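Local atomic coordinates of nicotinate phosphoribosyltransferase (Saccharomyces cerevisiae, PDB entry 1VLP), a protein that catalyses the ATP-dependent formation of nicotinate ribonucleotide from nicotinate and phosphoribosyl diphosphate, the first step of NAD synthesis from nicotinic acid. Residues Gln307-Asp311 and Ile403-Leu407; Gln200-Gln205 and Phe230-Val236; Val35-Asp41 and Ser136-Ile141; Thr178-Ile184 and Val344-Ile348; Ser52-Phe57 and Glu384-Ile388. One frame throughout, in Å; residues are numbered along the deposited sequence. Where two conformers were deposited one is given.

Contact 1: residues Gln307-Asp311 and Ile403-Leu407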
# COMPACT_ATOMS: atom_id res chain seq x y z
N GLN A 307 -3.20 7.10 9.67
CA GLN A 307 -4.58 7.48 9.39
C GLN A 307 -4.90 7.13 7.90
O GLN A 307 -4.21 7.58 7.00
CB GLN A 307 -4.80 8.94 9.69
CG GLN A 307 -6.24 9.45 9.52
CD GLN A 307 -6.61 9.78 8.11
OE1 GLN A 307 -5.86 10.48 7.39
NE2 GLN A 307 -7.80 9.35 7.70
N ASP A 308 -5.89 6.27 7.68
CA ASP A 308 -6.17 5.72 6.38
C ASP A 308 -7.65 5.80 5.98
O ASP A 308 -7.97 5.43 4.83
CB ASP A 308 -5.74 4.26 6.38
CG ASP A 308 -5.52 3.71 4.97
OD1 ASP A 308 -4.92 4.42 4.11
OD2 ASP A 308 -5.93 2.55 4.76
N SER A 309 -8.53 6.17 6.91
CA SER A 309 -9.94 6.36 6.58
C SER A 309 -10.65 7.31 7.53
O SER A 309 -10.14 7.69 8.58
CB SER A 309 -10.71 5.04 6.61
OG SER A 309 -10.80 4.51 7.93
N GLY A 310 -11.86 7.69 7.15
CA GLY A 310 -12.64 8.59 7.97
C GLY A 310 -12.18 10.01 7.80
O GLY A 310 -11.39 10.32 6.93
N ASP A 311 -12.66 10.88 8.67
CA ASP A 311 -12.28 12.29 8.64
C ASP A 311 -10.95 12.54 9.36
O ASP A 311 -10.84 12.26 10.57
CB ASP A 311 -13.37 13.13 9.29
CG ASP A 311 -13.09 14.62 9.16
OD1 ASP A 311 -12.39 15.16 10.02
OD2 ASP A 311 -13.50 15.24 8.15
N ILE A 403 -13.77 -3.02 8.66
CA ILE A 403 -14.83 -2.14 9.10
C ILE A 403 -14.49 -0.72 8.67
O ILE A 403 -15.33 -0.04 8.06
CB ILE A 403 -15.09 -2.26 10.62
CG1 ILE A 403 -15.70 -3.63 10.94
CG2 ILE A 403 -16.03 -1.15 11.09
CD1 ILE A 403 -15.69 -3.98 12.36
N SER A 404 -13.25 -0.29 8.95
CA SER A 404 -12.76 1.08 8.71
C SER A 404 -13.41 2.04 9.70
O SER A 404 -14.22 1.64 10.50
CB SER A 404 -12.97 1.59 7.27
OG SER A 404 -14.19 2.28 7.14
N ASP A 405 -12.99 3.31 9.64
CA ASP A 405 -13.56 4.39 10.47
C ASP A 405 -14.68 5.15 9.73
O ASP A 405 -15.35 5.99 10.33
CB ASP A 405 -12.45 5.36 10.89
CG ASP A 405 -11.69 4.89 12.15
OD1 ASP A 405 -12.16 4.00 12.86
OD2 ASP A 405 -10.63 5.50 12.44
N ASN A 406 -14.90 4.84 8.46
CA ASN A 406 -16.08 5.32 7.70
C ASN A 406 -17.10 4.22 7.94
O ASN A 406 -17.17 3.26 7.18
CB ASN A 406 -15.69 5.47 6.23
CG ASN A 406 -16.64 6.36 5.44
OD1 ASN A 406 -17.84 6.39 5.69
ND2 ASN A 406 -16.09 7.08 4.47
N LEU A 407 -17.82 4.34 9.06
CA LEU A 407 -18.50 3.21 9.75
C LEU A 407 -19.53 2.36 8.98
O LEU A 407 -19.67 1.15 9.25
O HOH W 1 -10.76 7.96 11.16
O HOH W 2 -13.19 6.92 4.69
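Ser309 OG receives the backbone N-H of Asp405 at 3.0 Å, in a nearly straight bond (164° at the hydrogen). The hydroxyl sits between its own backbone N and carbonyl carbon (chi1 68°), a torsion that aims OG at the Ser404-Asp405 backbone and brings it within 3.5 Å of Asp405 CB. A second partner, the carboxylate oxygen OD2 of Asp283, also bonds to OG, which is thereby held between a main-chain amide and an acid. Two waters bridge the segments. One donates to both Ser309 O and Asp405 OD2, the latter at 2.8 Å; the other accepts from Gly310 N and from Asn406 ND2, each at 2.9 Å. Thr287 OG1 is a further partner of Asp405 OD2.

Behind this first shell, Ser404 OG accepts the amide of Asn406 at 3.0 Å, an ST turn that shapes the chain presenting Asp405 N. Gln307 NE2 makes a weak bond to Ser309 O. Segment 307-311 leaves the parallel sheet at the end of strand 304-307, just after Arg306, which by similarity binds nicotinate, and Asp308 bonds through OD2 to His244, which by similarity becomes autophosphorylated and is unmodified here. With one direct bond and two water bridges, the contact is polar and hydrated, tying the 403-407 loop to what is probably the edge of the active site mainly through directional bonds.

Contact 2: residues Gln200-Gln205 and Phe230-Val236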
# COMPACT_ATOMS: atom_id res chain seq x y z
N GLN A 200 6.12 6.76 -12.78
CA GLN A 200 6.67 6.83 -11.43
C GLN A 200 8.15 7.26 -11.43
O GLN A 200 8.54 8.07 -10.62
CB GLN A 200 6.43 5.50 -10.69
CG GLN A 200 6.88 5.52 -9.20
CD GLN A 200 6.41 4.28 -8.46
OE1 GLN A 200 6.36 3.24 -9.04
NE2 GLN A 200 6.16 4.39 -7.14
N ASP A 201 8.95 6.73 -12.34
CA ASP A 201 10.33 7.17 -12.48
C ASP A 201 10.48 8.69 -12.75
O ASP A 201 11.34 9.37 -12.16
CB ASP A 201 11.03 6.37 -13.56
CG ASP A 201 12.51 6.73 -13.64
OD1 ASP A 201 13.27 6.37 -12.70
OD2 ASP A 201 12.88 7.37 -14.61
N LEU A 202 9.61 9.22 -13.61
CA LEU A 202 9.65 10.66 -13.89
C LEU A 202 9.28 11.49 -12.68
O LEU A 202 9.91 12.50 -12.43
CB LEU A 202 8.74 11.02 -15.06
CG LEU A 202 9.24 10.62 -16.43
CD1 LEU A 202 8.09 10.86 -17.40
CD2 LEU A 202 10.49 11.40 -16.77
N ILE A 203 8.27 11.07 -11.91
CA ILE A 203 7.91 11.80 -10.69
C ILE A 203 9.00 11.68 -9.60
O ILE A 203 9.26 12.63 -8.89
CB ILE A 203 6.44 11.57 -10.24
CG1 ILE A 203 6.23 10.21 -9.63
CG2 ILE A 203 5.49 11.89 -11.39
CD1 ILE A 203 6.64 10.15 -8.18
N MSE A 204 9.70 10.55 -9.56
CA MSE A 204 10.86 10.41 -8.67
C MSE A 204 11.93 11.43 -9.04
O MSE A 204 12.51 12.11 -8.17
CB MSE A 204 11.44 9.00 -8.72
CG MSE A 204 10.66 7.91 -7.97
SE MSE A 204 10.35 8.32 -6.07
CE MSE A 204 12.27 8.43 -5.49
N GLN A 205 12.21 11.53 -10.34
CA GLN A 205 13.10 12.60 -10.88
C GLN A 205 12.70 13.98 -10.44
O GLN A 205 13.58 14.77 -10.01
CB GLN A 205 13.19 12.50 -12.41
CG GLN A 205 13.93 11.29 -12.88
CD GLN A 205 14.05 11.28 -14.41
OE1 GLN A 205 14.39 12.30 -14.99
NE2 GLN A 205 13.73 10.16 -15.05
N PHE A 230 12.85 2.00 -6.32
CA PHE A 230 13.10 3.44 -6.50
C PHE A 230 13.85 4.03 -5.34
O PHE A 230 14.65 4.93 -5.52
CB PHE A 230 11.83 4.21 -6.77
CG PHE A 230 11.31 4.04 -8.20
CD1 PHE A 230 12.12 4.40 -9.26
CD2 PHE A 230 10.05 3.55 -8.46
CE1 PHE A 230 11.68 4.28 -10.57
CE2 PHE A 230 9.59 3.39 -9.83
CZ PHE A 230 10.42 3.76 -10.86
N ALA A 231 13.61 3.54 -4.11
CA ALA A 231 14.42 3.97 -2.96
C ALA A 231 15.92 3.68 -3.25
O ALA A 231 16.78 4.52 -3.09
CB ALA A 231 14.03 3.23 -1.80
N LYS A 232 16.18 2.45 -3.69
CA LYS A 232 17.54 2.02 -4.03
C LYS A 232 18.13 2.87 -5.16
O LYS A 232 19.27 3.33 -5.05
CB LYS A 232 17.54 0.54 -4.40
CG LYS A 232 18.95 -0.08 -4.63
CD LYS A 232 18.76 -1.59 -4.84
CE LYS A 232 20.09 -2.29 -4.96
NZ LYS A 232 20.81 -1.82 -6.16
N LYS A 233 17.36 3.06 -6.23
CA LYS A 233 17.80 3.81 -7.38
C LYS A 233 18.19 5.27 -7.06
O LYS A 233 19.22 5.76 -7.51
CB LYS A 233 16.72 3.82 -8.44
CG LYS A 233 17.13 4.50 -9.75
CD LYS A 233 16.15 4.33 -10.82
CE LYS A 233 16.58 5.14 -12.04
NZ LYS A 233 15.65 5.04 -13.20
N TYR A 234 17.34 5.95 -6.30
CA TYR A 234 17.45 7.40 -6.03
C TYR A 234 18.15 7.73 -4.72
O TYR A 234 18.36 8.93 -4.38
CB TYR A 234 16.07 8.06 -6.17
CG TYR A 234 15.69 8.12 -7.62
CD1 TYR A 234 16.20 9.11 -8.44
CD2 TYR A 234 14.78 7.22 -8.17
CE1 TYR A 234 15.89 9.18 -9.79
CE2 TYR A 234 14.47 7.26 -9.55
CZ TYR A 234 15.02 8.24 -10.35
OH TYR A 234 14.71 8.30 -11.70
N GLY A 235 18.60 6.69 -4.02
CA GLY A 235 19.39 6.84 -2.82
C GLY A 235 18.65 7.42 -1.64
O GLY A 235 19.24 8.15 -0.84
N VAL A 236 17.38 7.05 -1.51
CA VAL A 236 16.53 7.47 -0.39
C VAL A 236 16.02 6.26 0.38
O VAL A 236 16.16 5.11 -0.06
CB VAL A 236 15.38 8.42 -0.88
CG1 VAL A 236 15.97 9.65 -1.60
CG2 VAL A 236 14.41 7.74 -1.79
O HOH W 3 15.41 7.25 -15.03
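Met204, a selenomethionine in this crystal, is the bump that fills the hollow between the rings of Phe230 and Tyr234. Its CG lies over the face of Phe230, 4.3 Å from the ring centroid, and its CB over the face of Tyr234, 4.0 Å from that centroid, two CH-pi contacts made by successive carbons. Bends at chi2 and chi3 (-55° and -61°) fold the chain back, and the methyl Met204 CE comes to rest beside Tyr234 CB and CD2, with Val236 CG2 4.3 Å from it. Phe230 is in turn bordered by Gln200 and Asp201: Gln200 OE1 meets the ring edge at CE2, 3.3 Å away, while its polar end is held by Arg194.

The two helices belong to the α/β barrel-like part of the enzyme. Helix 197-213 lies in the crossover between parallel strands 186-188 and 222-225, and helix 228-234 follows the second of them; the axes of the short segments 200-205 and 230-234 approach to 11.4 Å at 44°, with Met204 and Val236 both touching Thr225 of the strand.

At the outer margin Asp201 OD1 enters at the edges of both rings. Tyr234 OH donates to Asp201 OD1 at 2.6 Å and Lys233 NZ, forming a salt bridge, at 2.8 Å, from opposite faces of the carboxylate. Gln205 NE2 holds Asp201 OD2 at 2.9 Å, and a water links OD2 to Lys233 NZ.

Contact 3: residues Val35-Asp41 and Ser136-Ile141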
# COMPACT_ATOMS: atom_id res chain seq x y z
N VAL A 35 4.35 -13.04 7.64
CA VAL A 35 3.51 -14.17 7.30
C VAL A 35 4.34 -15.43 7.27
O VAL A 35 3.90 -16.48 7.77
CB VAL A 35 2.83 -13.91 5.97
CG1 VAL A 35 2.22 -15.12 5.40
CG2 VAL A 35 1.78 -12.77 6.16
N PHE A 36 5.52 -15.33 6.67
CA PHE A 36 6.46 -16.44 6.63
C PHE A 36 6.81 -16.91 8.04
O PHE A 36 6.87 -18.11 8.28
CB PHE A 36 7.75 -16.05 5.86
CG PHE A 36 8.88 -17.04 6.05
CD1 PHE A 36 8.85 -18.27 5.44
CD2 PHE A 36 9.95 -16.75 6.92
CE1 PHE A 36 9.89 -19.19 5.61
CE2 PHE A 36 11.00 -17.68 7.10
CZ PHE A 36 10.94 -18.88 6.45
N THR A 37 7.07 -15.96 8.93
CA THR A 37 7.53 -16.22 10.29
C THR A 37 6.44 -16.91 11.14
O THR A 37 6.70 -17.88 11.86
CB THR A 37 8.11 -14.93 10.94
OG1 THR A 37 9.29 -14.46 10.22
CG2 THR A 37 8.52 -15.16 12.39
N ASN A 38 5.20 -16.41 11.04
CA ASN A 38 4.12 -16.72 11.96
C ASN A 38 3.06 -17.64 11.40
O ASN A 38 2.52 -18.48 12.10
CB ASN A 38 3.48 -15.40 12.41
CG ASN A 38 4.42 -14.55 13.22
OD1 ASN A 38 4.69 -14.87 14.39
ND2 ASN A 38 4.92 -13.46 12.65
N PHE A 39 2.76 -17.49 10.11
CA PHE A 39 1.66 -18.21 9.47
C PHE A 39 2.03 -18.84 8.11
O PHE A 39 1.31 -18.70 7.14
CB PHE A 39 0.47 -17.24 9.31
CG PHE A 39 0.06 -16.58 10.61
CD1 PHE A 39 -0.49 -17.33 11.65
CD2 PHE A 39 0.20 -15.22 10.80
CE1 PHE A 39 -0.88 -16.74 12.82
CE2 PHE A 39 -0.18 -14.63 11.98
CZ PHE A 39 -0.72 -15.38 12.99
N PRO A 40 3.12 -19.61 8.06
CA PRO A 40 3.63 -20.20 6.80
C PRO A 40 2.69 -21.23 6.11
O PRO A 40 2.93 -21.62 4.95
CB PRO A 40 4.90 -20.93 7.27
CG PRO A 40 4.65 -21.24 8.69
CD PRO A 40 3.91 -20.05 9.23
N ASP A 41 1.69 -21.68 6.83
CA ASP A 41 0.75 -22.76 6.46
C ASP A 41 -0.65 -22.25 6.01
O ASP A 41 -1.40 -22.92 5.30
CB ASP A 41 0.51 -23.60 7.71
CG ASP A 41 0.12 -22.72 8.97
OD1 ASP A 41 0.92 -21.75 9.31
OD2 ASP A 41 -0.97 -23.02 9.62
N SER A 136 -0.95 -20.58 -0.27
CA SER A 136 -0.40 -20.24 1.03
C SER A 136 -0.16 -18.74 1.09
O SER A 136 0.22 -18.11 0.13
CB SER A 136 0.90 -21.04 1.30
OG SER A 136 1.30 -21.01 2.65
N TRP A 137 -0.37 -18.17 2.26
CA TRP A 137 -0.22 -16.74 2.44
C TRP A 137 1.20 -16.27 2.05
O TRP A 137 1.31 -15.29 1.36
CB TRP A 137 -0.63 -16.36 3.86
CG TRP A 137 -1.00 -14.90 4.09
CD1 TRP A 137 -1.14 -13.92 3.15
CD2 TRP A 137 -1.38 -14.32 5.33
NE1 TRP A 137 -1.54 -12.77 3.72
CE2 TRP A 137 -1.72 -12.97 5.06
CE3 TRP A 137 -1.47 -14.79 6.66
CZ2 TRP A 137 -2.09 -12.08 6.09
CZ3 TRP A 137 -1.85 -13.90 7.65
CH2 TRP A 137 -2.16 -12.56 7.36
N LYS A 138 2.24 -17.02 2.42
CA LYS A 138 3.63 -16.68 2.03
C LYS A 138 3.90 -16.76 0.52
O LYS A 138 4.84 -16.14 0.05
CB LYS A 138 4.65 -17.55 2.75
CG LYS A 138 4.75 -18.95 2.31
CD LYS A 138 5.65 -19.73 3.29
CE LYS A 138 5.82 -21.16 2.86
NZ LYS A 138 4.60 -21.99 2.99
N ASP A 139 3.10 -17.53 -0.20
CA ASP A 139 3.19 -17.68 -1.66
C ASP A 139 2.40 -16.63 -2.41
O ASP A 139 2.56 -16.49 -3.65
CB ASP A 139 2.66 -19.05 -2.12
CG ASP A 139 3.60 -20.19 -1.80
OD1 ASP A 139 4.74 -19.94 -1.42
OD2 ASP A 139 3.16 -21.35 -1.91
N THR A 140 1.47 -15.94 -1.74
CA THR A 140 0.52 -15.06 -2.42
C THR A 140 0.66 -13.57 -2.10
O THR A 140 0.24 -12.68 -2.92
CB THR A 140 -0.94 -15.53 -2.15
OG1 THR A 140 -1.20 -15.50 -0.78
CG2 THR A 140 -1.13 -16.94 -2.69
N ILE A 141 1.20 -13.29 -0.92
CA ILE A 141 1.29 -11.91 -0.40
C ILE A 141 1.96 -10.87 -1.35
O ILE A 141 1.57 -9.70 -1.37
CB ILE A 141 1.92 -11.93 1.01
CG1 ILE A 141 1.80 -10.57 1.68
CG2 ILE A 141 3.37 -12.40 0.95
CD1 ILE A 141 1.24 -10.62 2.96
O HOH W 4 1.70 -18.95 4.41
O HOH W 5 -0.24 -23.75 3.02
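Val35 stands at about a right angle to the indole of Trp137, with CG2 over the middle of the six-membered ring, 3.6 Å from its centroid and only 12° off the normal. The other methyl, CG1, anti to the backbone N (chi1 166°), reaches the root of the indole instead, 3.5 Å from Trp137 CB. Phe39 lies alongside the tryptophan, the two side chains pointing the same way, and its CD2 comes within 4.0 Å of Trp137 CZ3.

The contact belongs to the N-terminal domain. It joins the end of helix 26-38 to the short, weakly bonded helix 137-140 that follows strand 126-134; Trp137 bonds through its backbone to Val42, just before strand 43-50. Helix 244-254 adjoins the same cluster, with Trp246 against Val35 and Ile253 against Phe39.

Lys138 turns the other way. Its chain runs extended past the edge of the Phe36 ring, then bends at chi4 (-69°) to bring NZ to Pro40 O, 2.6 Å away and in the carbonyl plane. Nearby, a water donates to Phe39 O and accepts from Lys138 N, at 2.8 Å in each case.

Contact 4: residues Thr178-Ile184 and Val344-Ile348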
# COMPACT_ATOMS: atom_id res chain seq x y z
N THR A 178 6.36 22.78 -2.99
CA THR A 178 5.35 23.33 -2.09
C THR A 178 5.36 22.65 -0.74
O THR A 178 5.28 23.30 0.33
CB THR A 178 3.97 23.29 -2.74
OG1 THR A 178 4.02 24.02 -3.98
CG2 THR A 178 2.90 23.91 -1.84
N LEU A 179 5.43 21.33 -0.77
CA LEU A 179 5.47 20.54 0.44
C LEU A 179 6.66 20.97 1.32
O LEU A 179 6.48 21.28 2.48
CB LEU A 179 5.48 19.06 0.07
CG LEU A 179 4.18 18.49 -0.50
CD1 LEU A 179 4.42 17.13 -1.24
CD2 LEU A 179 3.12 18.35 0.54
N PHE A 180 7.84 21.03 0.73
CA PHE A 180 9.05 21.41 1.45
C PHE A 180 8.96 22.83 2.02
O PHE A 180 9.33 23.07 3.16
CB PHE A 180 10.26 21.29 0.54
CG PHE A 180 10.59 19.89 0.09
CD1 PHE A 180 10.39 18.75 0.89
CD2 PHE A 180 11.15 19.73 -1.15
CE1 PHE A 180 10.77 17.52 0.43
CE2 PHE A 180 11.49 18.51 -1.61
CZ PHE A 180 11.31 17.41 -0.83
N ASP A 181 8.39 23.77 1.26
CA ASP A 181 8.16 25.14 1.81
C ASP A 181 7.28 25.20 3.02
O ASP A 181 7.38 26.12 3.81
CB ASP A 181 7.50 26.04 0.80
CG ASP A 181 8.32 26.26 -0.39
OD1 ASP A 181 9.56 26.04 -0.35
OD2 ASP A 181 7.71 26.65 -1.39
N ASN A 182 6.38 24.24 3.15
CA ASN A 182 5.50 24.11 4.29
C ASN A 182 6.03 23.16 5.37
O ASN A 182 5.32 22.82 6.33
CB ASN A 182 4.13 23.69 3.77
CG ASN A 182 3.37 24.85 3.17
OD1 ASN A 182 2.67 25.55 3.87
ND2 ASN A 182 3.53 25.07 1.87
N GLY A 183 7.30 22.76 5.23
CA GLY A 183 7.93 21.86 6.19
C GLY A 183 7.28 20.50 6.33
O GLY A 183 7.36 19.89 7.39
N ILE A 184 6.67 20.03 5.26
CA ILE A 184 5.92 18.79 5.25
C ILE A 184 6.88 17.59 5.07
O ILE A 184 7.63 17.57 4.13
CB ILE A 184 4.85 18.76 4.14
CG1 ILE A 184 3.88 19.96 4.21
CG2 ILE A 184 4.13 17.45 4.17
CD1 ILE A 184 3.09 20.10 5.41
N VAL A 344 -1.40 17.92 -2.25
CA VAL A 344 -0.58 18.86 -1.51
C VAL A 344 -1.40 19.73 -0.57
O VAL A 344 -1.04 19.96 0.60
CB VAL A 344 0.24 19.75 -2.49
CG1 VAL A 344 0.90 20.92 -1.74
CG2 VAL A 344 1.30 18.91 -3.21
N GLU A 345 -2.55 20.21 -1.05
CA GLU A 345 -3.36 21.11 -0.23
C GLU A 345 -3.89 20.39 1.01
O GLU A 345 -3.90 20.98 2.12
CB GLU A 345 -4.53 21.71 -1.05
CG GLU A 345 -4.16 22.97 -1.84
CD GLU A 345 -5.17 23.31 -2.96
OE1 GLU A 345 -5.99 22.43 -3.34
OE2 GLU A 345 -5.14 24.44 -3.47
N LYS A 346 -4.38 19.16 0.84
CA LYS A 346 -4.82 18.33 2.00
C LYS A 346 -3.69 18.08 3.00
O LYS A 346 -3.87 18.29 4.20
CB LYS A 346 -5.40 17.00 1.56
CG LYS A 346 -6.79 17.07 0.92
CD LYS A 346 -7.08 15.68 0.38
CE LYS A 346 -8.45 15.49 -0.18
NZ LYS A 346 -8.60 14.04 -0.53
N ALA A 347 -2.51 17.70 2.51
CA ALA A 347 -1.34 17.52 3.38
C ALA A 347 -1.09 18.77 4.24
O ALA A 347 -0.92 18.72 5.47
CB ALA A 347 -0.10 17.17 2.57
N ILE A 348 -1.11 19.94 3.61
CA ILE A 348 -0.92 21.18 4.35
C ILE A 348 -2.00 21.42 5.43
O ILE A 348 -1.71 21.72 6.61
CB ILE A 348 -0.79 22.37 3.37
CG1 ILE A 348 0.50 22.23 2.59
CG2 ILE A 348 -0.74 23.71 4.08
CD1 ILE A 348 0.61 23.18 1.41
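A Schellman motif ends helix 168-181, and the side chains around this terminus, Thr178, Leu179, Asn182 and Ile184, pack on the first turn of helix 344-356. Gly183, with positive phi, is the C-prime residue, and Ile184 N reaches back to Leu179 O at 3.1 Å before the chain enters strand 186-188 of the parallel sheet. Helix 344-356 lies in the crossover between strands 335-338 and 360-365, the latter next to 186-188, so the contact joins two helices flanking neighbouring parts of the barrel-like sheet.

The interface is mainly apolar. Thr178 presents its methyl, placed anti to the backbone N while OG1 bonds to Lys174 O, and CG2 meets Val344 CG1 at 3.6 Å. The two branches of Val344 thus divide their work, for CG2 turns to Leu179 CG, 4.0 Å away. Leu179 then extends CD2 to Ala347 CB at the same distance of 4.0 Å. Deeper in, Ile184 CD1 approaches Ile348 CG1 at 4.4 Å, and both Ile184 and Ala347 touch Phe363 of strand 360-365.

Toward the outside, the Asn182 side chain crosses that of Ile348 at about a right angle, with ND2 3.5 Å from the methyl CD1. What fixes the rotation of the Asn182 amide is a bond inside its own segment: ND2 donates to Thr178 O at 2.9 Å, practically straight at 178° and in the amide plane. The same carbonyl oxygen takes the backbone N of Asn182 from its opposite face, at 3.2 Å.

Contact 5: residues Ser52-Phe57 and Glu384-Ile388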
# COMPACT_ATOMS: atom_id res chain seq x y z
N SER A 52 -14.03 1.30 -10.80
CA SER A 52 -14.36 2.11 -11.96
C SER A 52 -14.96 1.22 -13.08
O SER A 52 -14.36 1.03 -14.11
CB SER A 52 -13.09 2.71 -12.59
OG SER A 52 -12.20 3.38 -11.72
N SER A 53 -16.14 0.66 -12.88
CA SER A 53 -16.62 -0.44 -13.74
C SER A 53 -17.05 -0.00 -15.14
O SER A 53 -17.29 -0.83 -16.02
CB SER A 53 -17.74 -1.25 -13.08
OG SER A 53 -18.80 -0.42 -12.69
N GLN A 54 -17.16 1.29 -15.35
CA GLN A 54 -17.36 1.76 -16.72
C GLN A 54 -16.06 1.78 -17.55
O GLN A 54 -16.11 2.02 -18.76
CB GLN A 54 -17.99 3.13 -16.74
CG GLN A 54 -19.47 3.18 -16.29
CD GLN A 54 -20.42 2.35 -17.17
OE1 GLN A 54 -20.56 2.60 -18.38
NE2 GLN A 54 -21.06 1.36 -16.57
N LEU A 55 -14.92 1.59 -16.90
CA LEU A 55 -13.65 1.50 -17.58
C LEU A 55 -13.38 0.02 -17.88
O LEU A 55 -13.37 -0.81 -16.97
CB LEU A 55 -12.53 2.07 -16.75
CG LEU A 55 -12.62 3.57 -16.36
CD1 LEU A 55 -11.31 4.10 -15.79
CD2 LEU A 55 -13.12 4.45 -17.51
N THR A 56 -13.14 -0.30 -19.14
CA THR A 56 -13.11 -1.67 -19.61
C THR A 56 -11.84 -1.98 -20.40
O THR A 56 -11.12 -1.08 -20.79
CB THR A 56 -14.32 -1.97 -20.53
OG1 THR A 56 -14.23 -1.29 -21.81
CG2 THR A 56 -15.61 -1.61 -19.83
N PHE A 57 -11.64 -3.27 -20.63
CA PHE A 57 -10.45 -3.75 -21.31
C PHE A 57 -10.72 -4.32 -22.70
O PHE A 57 -11.84 -4.70 -23.04
CB PHE A 57 -9.78 -4.82 -20.43
CG PHE A 57 -9.10 -4.23 -19.21
CD1 PHE A 57 -9.83 -3.92 -18.07
CD2 PHE A 57 -7.75 -3.88 -19.27
CE1 PHE A 57 -9.19 -3.31 -16.97
CE2 PHE A 57 -7.14 -3.30 -18.22
CZ PHE A 57 -7.87 -3.02 -17.03
N GLU A 384 -8.84 10.18 -16.19
CA GLU A 384 -9.17 9.49 -14.98
C GLU A 384 -8.31 8.24 -14.77
O GLU A 384 -8.19 7.45 -15.68
CB GLU A 384 -10.62 9.11 -15.01
CG GLU A 384 -11.53 10.32 -15.07
CD GLU A 384 -11.81 10.92 -13.70
OE1 GLU A 384 -10.95 10.81 -12.79
OE2 GLU A 384 -12.90 11.51 -13.56
N PRO A 385 -7.74 8.05 -13.56
CA PRO A 385 -7.12 6.74 -13.22
C PRO A 385 -8.09 5.58 -13.12
O PRO A 385 -9.31 5.77 -12.94
CB PRO A 385 -6.53 6.96 -11.82
CG PRO A 385 -6.40 8.38 -11.68
CD PRO A 385 -7.60 8.95 -12.42
N LEU A 386 -7.56 4.38 -13.27
CA LEU A 386 -8.32 3.17 -13.04
C LEU A 386 -8.34 2.94 -11.54
O LEU A 386 -7.27 2.86 -10.93
CB LEU A 386 -7.58 2.03 -13.77
CG LEU A 386 -8.25 0.70 -13.93
CD1 LEU A 386 -9.54 0.84 -14.76
CD2 LEU A 386 -7.25 -0.26 -14.61
N ASN A 387 -9.54 2.84 -10.96
CA ASN A 387 -9.75 2.63 -9.51
C ASN A 387 -9.90 1.12 -9.26
O ASN A 387 -11.04 0.61 -9.13
CB ASN A 387 -11.01 3.35 -9.05
CG ASN A 387 -11.28 3.26 -7.52
OD1 ASN A 387 -10.55 2.61 -6.75
ND2 ASN A 387 -12.35 3.92 -7.08
N ILE A 388 -8.76 0.46 -9.18
CA ILE A 388 -8.70 -0.99 -8.96
C ILE A 388 -8.01 -1.33 -7.64
O ILE A 388 -7.11 -0.62 -7.15
CB ILE A 388 -7.99 -1.73 -10.12
CG1 ILE A 388 -6.63 -1.04 -10.43
CG2 ILE A 388 -8.93 -1.74 -11.35
CD1 ILE A 388 -5.73 -1.75 -11.39
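Leu55 N donates to Ser52 O at 2.9 Å, closing a type I beta turn from Ser52 to Leu55 that brings both residues round to face segment 384-388. The two segments lie at the adjoining ends of antiparallel strands 43-50 and 388-395, where the first leaves the sheet and the second enters it. Arg51 and Asn387 share backbone hydrogen bonding there, whereas Ser52 N to Asn387 O is weak at 3.5 Å. Ser52 OG, in one of its two modelled positions, accepts from Asn387 N at 2.8 Å, but its very short approach to Asn387 CB leaves this bond doubtful.

Leu55 and Leu386 slide past each other in opposite directions, with Leu386 CD1 3.8 Å from Leu55 CB. Leu386, its CG anti to the backbone N (chi1 -169°), lies between Leu55 and Phe57, touching both. Tyr155 of helix 144-159 meets the Phe57 ring edge-to-face. Pro385 lies about 4 Å, side chain to side chain, from Thr367, which probably binds phosphoribosyl diphosphate. The second methyl of Leu386, CD2, stops 3.7 Å from Phe57 CZ.

From the N terminus, contact 3 opens first, at 35-41, and contact 5 opens at 52-57 before contact 3 closes at 136-141, so the two cross, contact 5 closing only at 384-388. Contact 4 starts at 178-184, and the short-range contact 2 opens and closes inside its span, pairing helices that precede and follow strand 222-225. Contact 1 begins at 307-311, before contact 4 closes at 344-348, and closes last at 403-407; it therefore crosses both contacts 4 and 5. Contact 5 encloses contacts 2 and 4 and joins the end of strand 43-50 to the chain entering its neighbour 388-395. None touch; contacts 3 and 4 are furthest apart, with centres about 38 Å distant.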